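Local coordinates for hypothetical protein (PDB 4H3W), which is of unknown function but is probably secreted and is built from two beta-barrel domains, at residues D30-V35 with A209-R214; P39-V44 with Y48-D53; V239-E242 with D246-I249. One frame throughout, in Å; residues are numbered along the deposited sequence.

Interaction 1 (D30-V35 with A209-R214); sequences DDVVNV and AVSVER
S211 reaches across to the carbonyl of V32, and its OG donates a hydrogen bond to V32 O over 2.9 Å. The hydroxyl lies in the carbonyl plane on a lone pair of the oxygen, with a C=O...OG angle of 111°, so it comes from the side of the C=O rather than head-on. A chi1 of -178° sets OG opposite the strand nitrogen and carries it out towards the end of helix 29-32. S211 is modelled in two conformers, and the bond is established for this one alone.

The hydrocarbon part of the contact is small. V32 has CG1 turned opposite its own backbone N (chi1 171°), which lays that methyl 3.7 Å from S211 OG and 3.8 Å from S211 CB. CG1 thus runs alongside the serine while the carbonyl of the same residue accepts the hydrogen bond. Only 107 Å² is buried in all, and the nearest CA atoms, those of V32 and S211, are 5.7 Å apart, yet no backbone-to-backbone hydrogen bond joins the segments; the one direct bond comes from the serine side chain.

Water also bridges the segments beside the serine. Water 2 donates to S211 OG at 2.6 Å and lies 2.8 Å from V212 O, while its link to D31 O is weak; more acceptors surround it than it has protons, so these bonds cannot all hold at once. D31 also points its CB towards the strand, but its OD2 is taken by T28 N and stays 5.8 Å from E213 OE1, a like charge.

V33 is the first residue to leave helical geometry, so the bonded carbonyl sits at the helix's C-terminal end. Strand 208-215 is outermost in its antiparallel sheet and pairs with strand 294-302, whose L301 also touches V32: a short helix closing against an edge strand of a beta-barrel domain.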
loop_
_atom_site.group_PDB
_atom_site.type_symbol
_atom_site.label_atom_id
_atom_site.label_comp_id
_atom_site.label_asym_id
_atom_site.label_seq_id
_atom_site.Cartn_x
_atom_site.Cartn_y
_atom_site.Cartn_z
ATOM N N ASP A 30 11.153 -1.096 -3.519
ATOM C CA ASP A 30 10.695 -0.173 -4.562
ATOM C C ASP A 30 10.530 -0.821 -5.985
ATOM O O ASP A 30 9.944 -0.227 -6.859
ATOM C CB ASP A 30 11.554 1.126 -4.497
ATOM C CG ASP A 30 12.959 0.962 -5.013
ATOM O OD1 ASP A 30 13.412 -0.164 -5.285
ATOM O OD2 ASP A 30 13.624 2.002 -5.158
ATOM N N ASP A 31 10.868 -2.099 -6.160
ATOM C CA ASP A 31 10.404 -2.874 -7.307
ATOM C C ASP A 31 8.976 -3.414 -7.081
ATOM O O ASP A 31 8.162 -3.485 -8.007
ATOM C CB ASP A 31 11.283 -4.097 -7.576
ATOM C CG ASP A 31 12.736 -3.759 -7.868
ATOM O OD1 ASP A 31 12.986 -2.718 -8.495
ATOM O OD2 ASP A 31 13.617 -4.568 -7.471
ATOM N N VAL A 32 8.696 -3.876 -5.858
ATOM C CA VAL A 32 7.412 -4.507 -5.546
ATOM C C VAL A 32 6.288 -3.473 -5.366
ATOM O O VAL A 32 5.130 -3.738 -5.678
ATOM C CB VAL A 32 7.546 -5.392 -4.283
ATOM C CG1 VAL A 32 6.182 -5.901 -3.786
ATOM C CG2 VAL A 32 8.483 -6.556 -4.575
ATOM N N VAL A 33 6.665 -2.333 -4.808
ATOM C CA VAL A 33 5.810 -1.241 -4.534
ATOM C C VAL A 33 6.374 -0.051 -5.273
ATOM O O VAL A 33 7.519 0.286 -5.068
ATOM C CB VAL A 33 5.806 -0.922 -3.033
ATOM C CG1 VAL A 33 4.803 0.188 -2.714
ATOM C CG2 VAL A 33 5.471 -2.181 -2.211
ATOM N N ASN A 34 5.579 0.573 -6.140
ATOM C CA ASN A 34 6.091 1.587 -7.099
ATOM C C ASN A 34 6.186 2.954 -6.506
ATOM O O ASN A 34 5.515 3.876 -6.956
ATOM C CB ASN A 34 5.185 1.657 -8.314
ATOM C CG ASN A 34 5.175 0.380 -9.103
ATOM O OD1 ASN A 34 6.182 -0.319 -9.188
ATOM N ND2 ASN A 34 4.040 0.096 -9.744
ATOM N N VAL A 35 6.971 3.070 -5.446
ATOM C CA VAL A 35 7.074 4.301 -4.689
ATOM C C VAL A 35 7.621 5.426 -5.548
ATOM O O VAL A 35 7.350 6.599 -5.282
ATOM C CB VAL A 35 7.968 4.130 -3.431
ATOM C CG1 VAL A 35 7.267 3.263 -2.394
ATOM C CG2 VAL A 35 9.328 3.548 -3.790
ATOM N N ALA A 209 -2.687 -6.621 -2.336
ATOM C CA ALA A 209 -2.215 -6.090 -3.603
ATOM C C ALA A 209 -1.537 -7.185 -4.409
ATOM O O ALA A 209 -1.219 -8.248 -3.881
ATOM C CB ALA A 209 -1.259 -4.907 -3.370
ATOM N N VAL A 210 -1.364 -6.949 -5.692
ATOM C CA VAL A 210 -0.624 -7.854 -6.533
ATOM C C VAL A 210 0.535 -7.111 -7.198
ATOM O O VAL A 210 0.364 -6.023 -7.772
ATOM C CB VAL A 210 -1.493 -8.482 -7.633
ATOM C CG1 VAL A 210 -0.656 -9.457 -8.467
ATOM C CG2 VAL A 210 -2.706 -9.192 -7.050
ATOM N N SER A 211 1.702 -7.723 -7.122
ATOM C CA SER A 211 2.886 -7.223 -7.780
ATOM C C SER A 211 3.484 -8.350 -8.640
ATOM O O SER A 211 3.520 -9.499 -8.224
ATOM C CB SER A 211 3.829 -6.684 -6.712
ATOM O OG SER A 211 4.999 -6.128 -7.255
ATOM N N VAL A 212 3.915 -8.019 -9.855
ATOM C CA VAL A 212 4.462 -8.998 -10.796
ATOM C C VAL A 212 5.963 -8.815 -10.930
ATOM O O VAL A 212 6.426 -7.709 -11.196
ATOM C CB VAL A 212 3.850 -8.863 -12.188
ATOM C CG1 VAL A 212 4.428 -9.932 -13.103
ATOM C CG2 VAL A 212 2.336 -8.968 -12.128
ATOM N N GLU A 213 6.729 -9.881 -10.727
ATOM C CA GLU A 213 8.182 -9.832 -10.900
ATOM C C GLU A 213 8.603 -10.751 -12.061
ATOM O O GLU A 213 8.133 -11.884 -12.193
ATOM C CB GLU A 213 8.926 -10.180 -9.612
ATOM C CG GLU A 213 10.413 -10.595 -9.782
ATOM C CD GLU A 213 11.364 -9.557 -10.442
ATOM O OE1 GLU A 213 10.949 -8.414 -10.816
ATOM O OE2 GLU A 213 12.576 -9.897 -10.562
ATOM N N ARG A 214 9.447 -10.199 -12.923
ATOM C CA ARG A 214 9.876 -10.821 -14.168
ATOM C C ARG A 214 11.260 -11.415 -14.009
ATOM O O ARG A 214 12.179 -10.742 -13.576
ATOM C CB ARG A 214 9.866 -9.769 -15.295
ATOM C CG ARG A 214 10.621 -10.145 -16.561
ATOM C CD ARG A 214 10.127 -11.435 -17.194
ATOM N NE ARG A 214 8.728 -11.369 -17.603
ATOM C CZ ARG A 214 8.298 -11.177 -18.841
ATOM N NH1 ARG A 214 9.146 -10.985 -19.852
ATOM N NH2 ARG A 214 6.996 -11.201 -19.080
HETATM O O HOH W 1 8.540 -6.799 -8.791
HETATM O O HOH W 2 6.037 -5.483 -9.565
#

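Interaction 2 (P39-V44 with Y48-D53); sequences PSIREV and YVMIYD
R42 and V49 face each other as a hydrogen-bonded antiparallel pair: R42 N donates to V49 O over 2.8 Å, nearly straight at 173°, and V49 N returns a bond to R42 O at 2.9 Å. I51 N extends the pairing to S40 O at 3.1 Å. I41 with M50 and E43 with Y48 are the non-hydrogen-bonded pairs, and their side chains share one face. There I41 CG2 meets Y48 CD1 at 3.7 Å, E43 lies alongside the ring with CG near CE1, and I41 CD1 rests against CG of M50, a selenomethionine.

This pairing is a beta hairpin, with strand 41-44 outermost in an antiparallel sheet and strand 47-55 next to 194-200. The strands 41-44 and 48-53 are markedly twisted, their N-to-C directions 128° apart.

On the other face, the R42 chain bends at chi2 (-96°) and runs back across I51 at about a right angle. One face of the guanidinium covers I51 CB, and NH1 approaches I51 CD1 to 3.5 Å. D53 OD2 lies at the guanidinium edge, in its plane, in a long salt bridge of 3.8 Å to NH2.

Before the strand proper, S40 packs CB over one face of the Y52 ring, while its OG makes a weak, unsettled hydrogen bond to Y52 OH at 2.9 Å. D81 positions both partners from outside: its OD1 binds Y52 OH and its OD2 receives S40 N. Further out, L199 and L201 bond to the backbones of M50 and Y48, and helix 29-32 touches the Y48 side chain through S29 and D30.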
loop_
_atom_site.group_PDB
_atom_site.type_symbol
_atom_site.label_atom_id
_atom_site.label_comp_id
_atom_site.label_asym_id
_atom_site.label_seq_id
_atom_site.Cartn_x
_atom_site.Cartn_y
_atom_site.Cartn_z
ATOM N N PRO A 39 4.719 10.780 -5.965
ATOM C CA PRO A 39 5.480 11.945 -5.441
ATOM C C PRO A 39 5.293 12.295 -3.974
ATOM O O PRO A 39 6.149 12.983 -3.401
ATOM C CB PRO A 39 4.942 13.120 -6.278
ATOM C CG PRO A 39 4.475 12.493 -7.541
ATOM C CD PRO A 39 3.946 11.133 -7.170
ATOM N N SER A 40 4.173 11.875 -3.382
ATOM C CA SER A 40 3.912 12.118 -1.951
ATOM C C SER A 40 4.792 11.266 -0.988
ATOM O O SER A 40 4.921 11.576 0.177
ATOM C CB SER A 40 2.434 11.880 -1.664
ATOM O OG SER A 40 2.056 10.511 -1.788
ATOM N N ILE A 41 5.398 10.211 -1.499
ATOM C CA ILE A 41 6.279 9.370 -0.713
ATOM C C ILE A 41 7.486 10.145 -0.182
ATOM O O ILE A 41 8.152 10.826 -0.965
ATOM C CB ILE A 41 6.826 8.211 -1.546
ATOM C CG1 ILE A 41 5.710 7.220 -1.928
ATOM C CG2 ILE A 41 7.954 7.494 -0.798
ATOM C CD1 ILE A 41 5.438 6.168 -0.914
ATOM N N ARG A 42 7.711 10.060 1.138
ATOM C CA ARG A 42 8.912 10.498 1.833
ATOM C C ARG A 42 9.514 9.315 2.565
ATOM O O ARG A 42 8.803 8.353 2.886
ATOM C CB ARG A 42 8.620 11.587 2.867
ATOM C CG ARG A 42 7.836 12.787 2.359
ATOM C CD ARG A 42 8.589 14.048 1.904
ATOM N NE ARG A 42 7.542 15.045 1.608
ATOM C CZ ARG A 42 6.738 15.644 2.508
ATOM N NH1 ARG A 42 6.855 15.439 3.821
ATOM N NH2 ARG A 42 5.810 16.498 2.084
ATOM N N GLU A 43 10.821 9.357 2.805
ATOM C CA GLU A 43 11.463 8.366 3.672
ATOM C C GLU A 43 11.615 8.996 5.029
ATOM O O GLU A 43 12.277 9.985 5.124
ATOM C CB GLU A 43 12.843 7.957 3.160
ATOM C CG GLU A 43 12.853 7.123 1.883
ATOM C CD GLU A 43 14.272 6.907 1.348
ATOM O OE1 GLU A 43 15.206 6.770 2.175
ATOM O OE2 GLU A 43 14.457 6.874 0.106
ATOM N N VAL A 44 10.987 8.445 6.071
ATOM C CA VAL A 44 11.040 9.013 7.429
ATOM C C VAL A 44 11.510 7.944 8.396
ATOM O O VAL A 44 10.791 6.963 8.624
ATOM C CB VAL A 44 9.669 9.540 7.886
ATOM C CG1 VAL A 44 9.759 10.149 9.283
ATOM C CG2 VAL A 44 9.126 10.567 6.904
ATOM N N TYR A 48 8.961 4.146 4.396
ATOM C CA TYR A 48 8.185 4.877 3.400
ATOM C C TYR A 48 6.854 5.380 3.987
ATOM O O TYR A 48 6.058 4.626 4.561
ATOM C CB TYR A 48 7.918 4.022 2.173
ATOM C CG TYR A 48 9.122 3.743 1.303
ATOM C CD1 TYR A 48 9.863 4.782 0.735
ATOM C CD2 TYR A 48 9.503 2.434 1.010
ATOM C CE1 TYR A 48 10.968 4.511 -0.082
ATOM C CE2 TYR A 48 10.586 2.158 0.190
ATOM C CZ TYR A 48 11.310 3.188 -0.363
ATOM O OH TYR A 48 12.383 2.891 -1.161
ATOM N N VAL A 49 6.621 6.666 3.815
ATOM C CA VAL A 49 5.417 7.297 4.274
ATOM C C VAL A 49 4.883 8.299 3.255
ATOM O O VAL A 49 5.648 9.142 2.784
ATOM C CB VAL A 49 5.731 8.034 5.584
ATOM C CG1 VAL A 49 4.509 8.777 6.095
ATOM C CG2 VAL A 49 6.235 7.041 6.626
HETATM N N MSE A 50 3.592 8.246 2.910
HETATM C CA MSE A 50 3.024 9.295 2.030
HETATM C C MSE A 50 2.514 10.450 2.865
HETATM O O MSE A 50 1.802 10.238 3.859
HETATM C CB MSE A 50 1.894 8.733 1.199
HETATM C CG MSE A 50 2.426 7.734 0.207
HETATM SE SE MSE A 50 0.948 6.823 -0.732
HETATM C CE MSE A 50 0.190 5.745 0.705
ATOM N N ILE A 51 2.874 11.689 2.498
ATOM C CA ILE A 51 2.464 12.856 3.248
ATOM C C ILE A 51 1.817 13.870 2.304
ATOM O O ILE A 51 2.360 14.158 1.248
ATOM C CB ILE A 51 3.656 13.512 3.981
ATOM C CG1 ILE A 51 4.206 12.537 5.036
ATOM C CG2 ILE A 51 3.253 14.835 4.617
ATOM C CD1 ILE A 51 5.278 13.103 5.952
ATOM N N TYR A 52 0.643 14.363 2.682
ATOM C CA TYR A 52 -0.020 15.484 2.017
ATOM C C TYR A 52 -0.234 16.553 3.046
ATOM O O TYR A 52 -0.958 16.317 4.012
ATOM C CB TYR A 52 -1.354 15.049 1.401
ATOM C CG TYR A 52 -1.208 13.942 0.386
ATOM C CD1 TYR A 52 -1.265 12.605 0.773
ATOM C CD2 TYR A 52 -1.006 14.234 -0.948
ATOM C CE1 TYR A 52 -1.101 11.596 -0.146
ATOM C CE2 TYR A 52 -0.836 13.237 -1.870
ATOM C CZ TYR A 52 -0.904 11.915 -1.460
ATOM O OH TYR A 52 -0.752 10.918 -2.393
ATOM N N ASP A 53 0.407 17.715 2.890
ATOM C CA ASP A 53 0.252 18.817 3.851
ATOM C C ASP A 53 -0.126 20.146 3.166
ATOM O O ASP A 53 -0.023 20.291 1.965
ATOM C CB ASP A 53 1.510 19.008 4.743
ATOM C CG ASP A 53 2.811 19.143 3.950
ATOM O OD1 ASP A 53 2.802 19.663 2.819
ATOM O OD2 ASP A 53 3.865 18.742 4.485
#

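Interaction 3 (V239-E242 with D246-I249); sequences VTNE and DMSI
N241 and M247 approach from opposite directions across the interior between two beta sheets of one barrel domain. Strand 233-240 belongs to one sheet and strand 246-254 to the other, and the chain crosses between them through the few residues separating these segments. No hydrogen bond joins the segments, and even the nearest CA atoms, those of N241 and D246, are 8.6 Å apart.

The closer packing is at the amide. M247, a selenomethionine extended beyond CG, puts its CE 3.7 Å from N241 OD1 and 3.8 Å from N241 ND2. With chi1 at -179°, N241 carries its amide inward, where OD1 accepts from M243 N and T316 OG1 and ND2 bonds weakly to F245 O; bonds from the crossing residues M243 and F245, and from T316 just before strand 317-319, thus hold the amide's rotation. An alanine here is likely to leave M243 N and T316 OG1 without their acceptor and to open a gap beside the selenomethionine methyl.

The rest is looser: V239 and I249 meet through one methyl each, and the pair leans more on neighbours such as F318, which touches both. All four of these residues are buried. The solvent side lies with E242, which is exposed and takes no part across the contact, its OE1 being bound by the backbone N of the modified lysine at position 315. V239 CG2 and I249 CD1 stand 4.3 Å apart.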
loop_
_atom_site.group_PDB
_atom_site.type_symbol
_atom_site.label_atom_id
_atom_site.label_comp_id
_atom_site.label_asym_id
_atom_site.label_seq_id
_atom_site.Cartn_x
_atom_site.Cartn_y
_atom_site.Cartn_z
ATOM N N VAL A 239 12.654 -19.100 -1.144
ATOM C CA VAL A 239 12.357 -17.703 -1.206
ATOM C C VAL A 239 12.731 -17.094 0.124
ATOM O O VAL A 239 12.404 -17.653 1.155
ATOM C CB VAL A 239 10.864 -17.510 -1.447
ATOM C CG1 VAL A 239 10.530 -16.026 -1.451
ATOM C CG2 VAL A 239 10.459 -18.177 -2.753
ATOM N N THR A 240 13.355 -15.934 0.113
ATOM C CA THR A 240 13.560 -15.193 1.341
ATOM C C THR A 240 12.827 -13.886 1.188
ATOM O O THR A 240 12.767 -13.350 0.100
ATOM C CB THR A 240 15.047 -14.970 1.597
ATOM O OG1 THR A 240 15.587 -14.137 0.571
ATOM C CG2 THR A 240 15.759 -16.303 1.582
ATOM N N ASN A 241 12.183 -13.417 2.251
ATOM C CA ASN A 241 11.381 -12.195 2.186
ATOM C C ASN A 241 11.637 -11.327 3.400
ATOM O O ASN A 241 11.414 -11.761 4.527
ATOM C CB ASN A 241 9.915 -12.546 2.090
ATOM C CG ASN A 241 9.030 -11.335 1.988
ATOM O OD1 ASN A 241 9.485 -10.239 1.620
ATOM N ND2 ASN A 241 7.746 -11.514 2.283
ATOM N N GLU A 242 12.095 -10.101 3.169
ATOM C CA GLU A 242 12.318 -9.129 4.240
ATOM C C GLU A 242 11.193 -8.066 4.323
ATOM O O GLU A 242 11.155 -7.254 5.229
ATOM C CB GLU A 242 13.635 -8.408 4.028
ATOM C CG GLU A 242 14.901 -9.241 4.202
ATOM C CD GLU A 242 16.174 -8.480 3.746
ATOM O OE1 GLU A 242 16.097 -7.353 3.234
ATOM O OE2 GLU A 242 17.266 -9.003 3.883
ATOM N N ASP A 246 2.894 -11.096 3.559
ATOM C CA ASP A 246 2.876 -12.503 3.189
ATOM C C ASP A 246 2.642 -12.602 1.671
ATOM O O ASP A 246 2.093 -11.689 1.078
ATOM C CB ASP A 246 1.787 -13.250 3.930
ATOM C CG ASP A 246 2.087 -13.431 5.395
ATOM O OD1 ASP A 246 3.271 -13.488 5.821
ATOM O OD2 ASP A 246 1.101 -13.503 6.135
HETATM N N MSE A 247 3.096 -13.670 1.027
HETATM C CA MSE A 247 2.961 -13.785 -0.430
HETATM C C MSE A 247 2.366 -15.119 -0.775
HETATM O O MSE A 247 2.709 -16.146 -0.183
HETATM C CB MSE A 247 4.316 -13.656 -1.118
HETATM C CG MSE A 247 5.017 -12.374 -0.683
HETATM SE SE MSE A 247 6.751 -12.275 -1.622
HETATM C CE MSE A 247 7.166 -10.358 -1.257
ATOM N N SER A 248 1.433 -15.102 -1.714
ATOM C CA SER A 248 0.968 -16.280 -2.401
ATOM C C SER A 248 1.481 -16.126 -3.823
ATOM O O SER A 248 1.080 -15.185 -4.552
ATOM C CB SER A 248 -0.554 -16.393 -2.363
ATOM O OG SER A 248 -0.959 -17.547 -3.061
ATOM N N ILE A 249 2.383 -17.022 -4.217
ATOM C CA ILE A 249 3.080 -16.863 -5.469
ATOM C C ILE A 249 2.432 -17.738 -6.528
ATOM O O ILE A 249 2.384 -18.968 -6.420
ATOM C CB ILE A 249 4.572 -17.192 -5.342
ATOM C CG1 ILE A 249 5.225 -16.268 -4.324
ATOM C CG2 ILE A 249 5.260 -17.100 -6.702
ATOM C CD1 ILE A 249 6.573 -16.750 -3.855
#

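Along the chain, helix 29-32 comes first and strand 41-44 follows it, so interaction 2 falls within the long span that interaction 1 bridges from 30-35 to 209-214; interaction 3 comes after both. Interactions 1 and 2 have centres 18 Å apart yet touch, V35 CG1 packing 3.7 Å from I41 CD1. Interactions 1 and 3 are nearer by centre, about 12 Å, without touching, and share the sheet that holds strands 208-215 and 246-254. Interactions 2 and 3 lie about 25 Å apart by centre. The N-terminal residues 30-35 therefore lie between a hairpin of one sheet and an edge strand of another, physically connecting these parts of the protein.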